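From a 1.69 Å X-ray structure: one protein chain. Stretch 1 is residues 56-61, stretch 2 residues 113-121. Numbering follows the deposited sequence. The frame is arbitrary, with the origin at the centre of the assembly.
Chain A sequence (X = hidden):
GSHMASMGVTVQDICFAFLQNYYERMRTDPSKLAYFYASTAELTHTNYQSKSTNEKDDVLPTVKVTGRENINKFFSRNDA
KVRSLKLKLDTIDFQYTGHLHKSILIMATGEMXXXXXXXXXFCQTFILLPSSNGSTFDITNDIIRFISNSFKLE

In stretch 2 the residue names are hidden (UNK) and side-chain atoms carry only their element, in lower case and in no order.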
# COMPACT_ATOMS: atom_id res chain seq x y z
N LYS A 56 8.14 -22.04 5.46
CA LYS A 56 7.15 -21.51 6.37
C LYS A 56 6.55 -20.22 5.77
O LYS A 56 6.84 -19.84 4.62
CB LYS A 56 7.75 -21.27 7.77
CG LYS A 56 8.74 -20.12 7.85
CD LYS A 56 8.75 -19.47 9.22
CE LYS A 56 9.56 -18.17 9.19
NZ LYS A 56 10.38 -17.98 10.45
N ASP A 57 5.71 -19.58 6.56
CA ASP A 57 4.90 -18.46 6.11
C ASP A 57 5.76 -17.28 5.72
O ASP A 57 6.63 -16.87 6.47
CB ASP A 57 3.96 -18.00 7.23
CG ASP A 57 3.01 -19.09 7.71
OD1 ASP A 57 2.38 -18.88 8.78
OD2 ASP A 57 2.87 -20.13 7.03
N ASP A 58 5.49 -16.71 4.55
CA ASP A 58 6.21 -15.51 4.20
C ASP A 58 5.31 -14.29 4.32
O ASP A 58 5.66 -13.21 3.85
CB ASP A 58 6.89 -15.64 2.84
CG ASP A 58 5.91 -15.60 1.68
OD1 ASP A 58 6.41 -15.40 0.55
OD2 ASP A 58 4.68 -15.74 1.88
N VAL A 59 4.16 -14.47 4.97
CA VAL A 59 3.38 -13.32 5.42
C VAL A 59 3.07 -13.45 6.91
O VAL A 59 3.17 -14.53 7.50
CB VAL A 59 2.05 -13.15 4.64
CG1 VAL A 59 2.32 -12.90 3.15
CG2 VAL A 59 1.11 -14.36 4.86
N LEU A 60 2.69 -12.33 7.52
CA LEU A 60 2.31 -12.34 8.92
C LEU A 60 0.92 -11.77 9.03
O LEU A 60 0.54 -10.92 8.20
CB LEU A 60 3.26 -11.48 9.76
CG LEU A 60 4.71 -11.96 9.76
CD1 LEU A 60 5.56 -10.88 10.35
CD2 LEU A 60 4.89 -13.25 10.53
N PRO A 61 0.17 -12.19 10.05
CA PRO A 61 -1.17 -11.64 10.26
C PRO A 61 -1.09 -10.26 10.91
O PRO A 61 -0.06 -9.90 11.50
CB PRO A 61 -1.82 -12.64 11.22
CG PRO A 61 -0.65 -13.15 12.03
CD PRO A 61 0.51 -13.21 11.06
N UNK A 113 12.10 -7.29 8.65
CA UNK A 113 12.46 -8.47 9.44
C UNK A 113 12.71 -8.02 10.87
O UNK A 113 12.59 -6.83 11.19
c UNK A 113 17.19 -8.18 9.68
c UNK A 113 15.99 -8.85 9.69
c UNK A 113 13.64 -9.24 8.85
c UNK A 113 14.95 -8.48 8.83
c UNK A 113 16.42 -6.76 7.88
c UNK A 113 17.41 -7.13 8.76
c UNK A 113 15.17 -7.45 7.91
N UNK A 114 12.94 -9.00 11.74
CA UNK A 114 13.31 -8.70 13.12
C UNK A 114 14.60 -9.45 13.36
O UNK A 114 14.96 -10.38 12.62
c UNK A 114 7.82 -7.35 12.23
c UNK A 114 10.90 -8.34 13.89
c UNK A 114 12.18 -9.16 14.06
c UNK A 114 9.82 -9.32 11.73
n UNK A 114 9.28 -6.81 14.21
c UNK A 114 8.71 -9.16 10.87
c UNK A 114 10.45 -7.32 14.70
c UNK A 114 8.94 -7.49 13.07
c UNK A 114 7.74 -8.18 11.13
c UNK A 114 9.94 -8.47 12.84
N UNK A 115 15.36 -9.05 14.37
CA UNK A 115 16.61 -9.73 14.67
C UNK A 115 16.47 -11.25 14.55
O UNK A 115 15.61 -11.85 15.22
c UNK A 115 17.11 -9.35 16.06
o UNK A 115 17.17 -7.92 16.14
c UNK A 115 18.49 -9.98 16.32
N UNK A 116 17.27 -11.82 13.66
CA UNK A 116 17.34 -13.25 13.45
C UNK A 116 16.24 -13.91 12.63
O UNK A 116 16.28 -15.14 12.45
N UNK A 117 15.27 -13.13 12.14
CA UNK A 117 14.17 -13.72 11.36
C UNK A 117 14.41 -13.58 9.86
O UNK A 117 15.24 -12.76 9.45
o UNK A 117 12.63 -11.86 10.94
c UNK A 117 12.78 -13.09 11.66
c UNK A 117 12.56 -12.89 13.15
N UNK A 118 13.68 -14.37 9.04
CA UNK A 118 13.72 -14.08 7.60
C UNK A 118 12.98 -12.79 7.29
O UNK A 118 12.27 -12.24 8.14
c UNK A 118 12.15 -15.82 8.07
c UNK A 118 12.96 -15.25 6.97
c UNK A 118 12.84 -15.54 9.36
N UNK A 119 13.12 -12.32 6.05
CA UNK A 119 12.39 -11.13 5.61
C UNK A 119 10.92 -11.46 5.23
O UNK A 119 10.57 -12.61 4.93
c UNK A 119 13.08 -11.47 3.19
c UNK A 119 14.42 -9.95 4.74
c UNK A 119 13.02 -10.47 4.39
N UNK A 120 10.12 -10.40 5.25
CA UNK A 120 8.73 -10.41 4.81
C UNK A 120 8.51 -9.15 3.99
O UNK A 120 8.86 -8.04 4.45
c UNK A 120 7.10 -12.57 6.92
c UNK A 120 9.11 -12.53 8.85
c UNK A 120 7.97 -11.49 6.98
c UNK A 120 7.21 -13.62 7.80
o UNK A 120 8.39 -14.66 9.65
c UNK A 120 8.24 -13.61 8.78
c UNK A 120 7.82 -10.34 6.02
c UNK A 120 8.97 -11.49 7.94
N UNK A 121 7.95 -9.29 2.80
CA UNK A 121 7.68 -8.14 1.93
C UNK A 121 6.50 -7.42 2.51
O UNK A 121 5.58 -8.08 3.00
c UNK A 121 7.27 -8.59 0.55
c UNK A 121 9.06 -8.53 -2.79
c UNK A 121 7.92 -8.81 -1.80
c UNK A 121 8.43 -8.98 -0.35
n UNK A 121 9.90 -7.35 -2.48
O HOH W 1 6.58 -16.72 9.48
O HOH W 2 7.09 -11.86 1.94

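Position 113 carries one carbon followed by a ring of six carbons, with no heteroatom, and touches nothing on stretch 1. It is Phe113, a strand residue whose ring end leads away from the other stretch; its apolar ring suits a buried site.

Position 114 bears one carbon, then fused five- and six-membered rings holding eight carbons and one nitrogen. A carbon of the six-membered ring meets the side chain of Leu60. Such a bicycle belongs to Trp114, whose CH2 lies 3.6 Å from Leu60 CD1. The breadth of the indole lets it reach Leu60 while its NE1 is hydrogen-bonded elsewhere in the structure.

At 115 one carbon carries an oxygen and a carbon, the branching of threonine. Thr115 is exposed and out of reach of stretch 1, at a corner of a type II turn running from Trp114 to position 117; a small polar side chain with a hydroxyl is at ease at such an exposed corner.

Position 116 has no side-chain atoms, so it is Gly116. Its phi of 79° is favourable to glycine, and the turn takes advantage of this.

Position 117 repeats the pattern of one carbon bearing an oxygen and a carbon: Thr117. Its backbone N closes the turn with a 2.8 Å hydrogen bond to Trp114 O, and its OG1 accepts a nearly straight one, 3.0 Å long, from Trp114 N. The hydroxyl thus reinforces the turn.

At 118 three carbons close a ring onto the backbone nitrogen, which defines Pro118. Its CD sits 3.6 Å from Lys56 NZ, so the compact ring packs against the end of the lysine chain.

Position 119 has one carbon carrying two more, as in Val119. Its CA-to-CB bond points away from stretch 1, and its apolar branches are buried.

Position 120 shows one carbon, a six-carbon ring and an oxygen on that ring, and it touches every residue from Lys56 to Leu60. This is Tyr120. Leu60 CD1 lies 3.9 Å from the ring centroid, almost on the normal, in a CH-pi contact; at the ring edge, Asp58 O is 3.5 Å from Tyr120 CD2. The hydroxyl OH shares water 1 with Asp57 O, at 2.7 Å and 3.0 Å from the water oxygen respectively.

Position 121 has four carbons in a row ending in nitrogen: Lys121. Its CA-to-CB bond points sideways and the end of its chain leads away, where NZ is hydrogen-bonded to a residue just outside the stretch; the backbone N holds water 2, which donates to Asp58 O.

The contact centres on Tyr120, with Leu60 over one face of its ring and also against Trp114. No direct hydrogen bond crosses between the stretches; apolar packing and two bridging waters join them.

Stretch 2 (113-121) FWTGTPVYK
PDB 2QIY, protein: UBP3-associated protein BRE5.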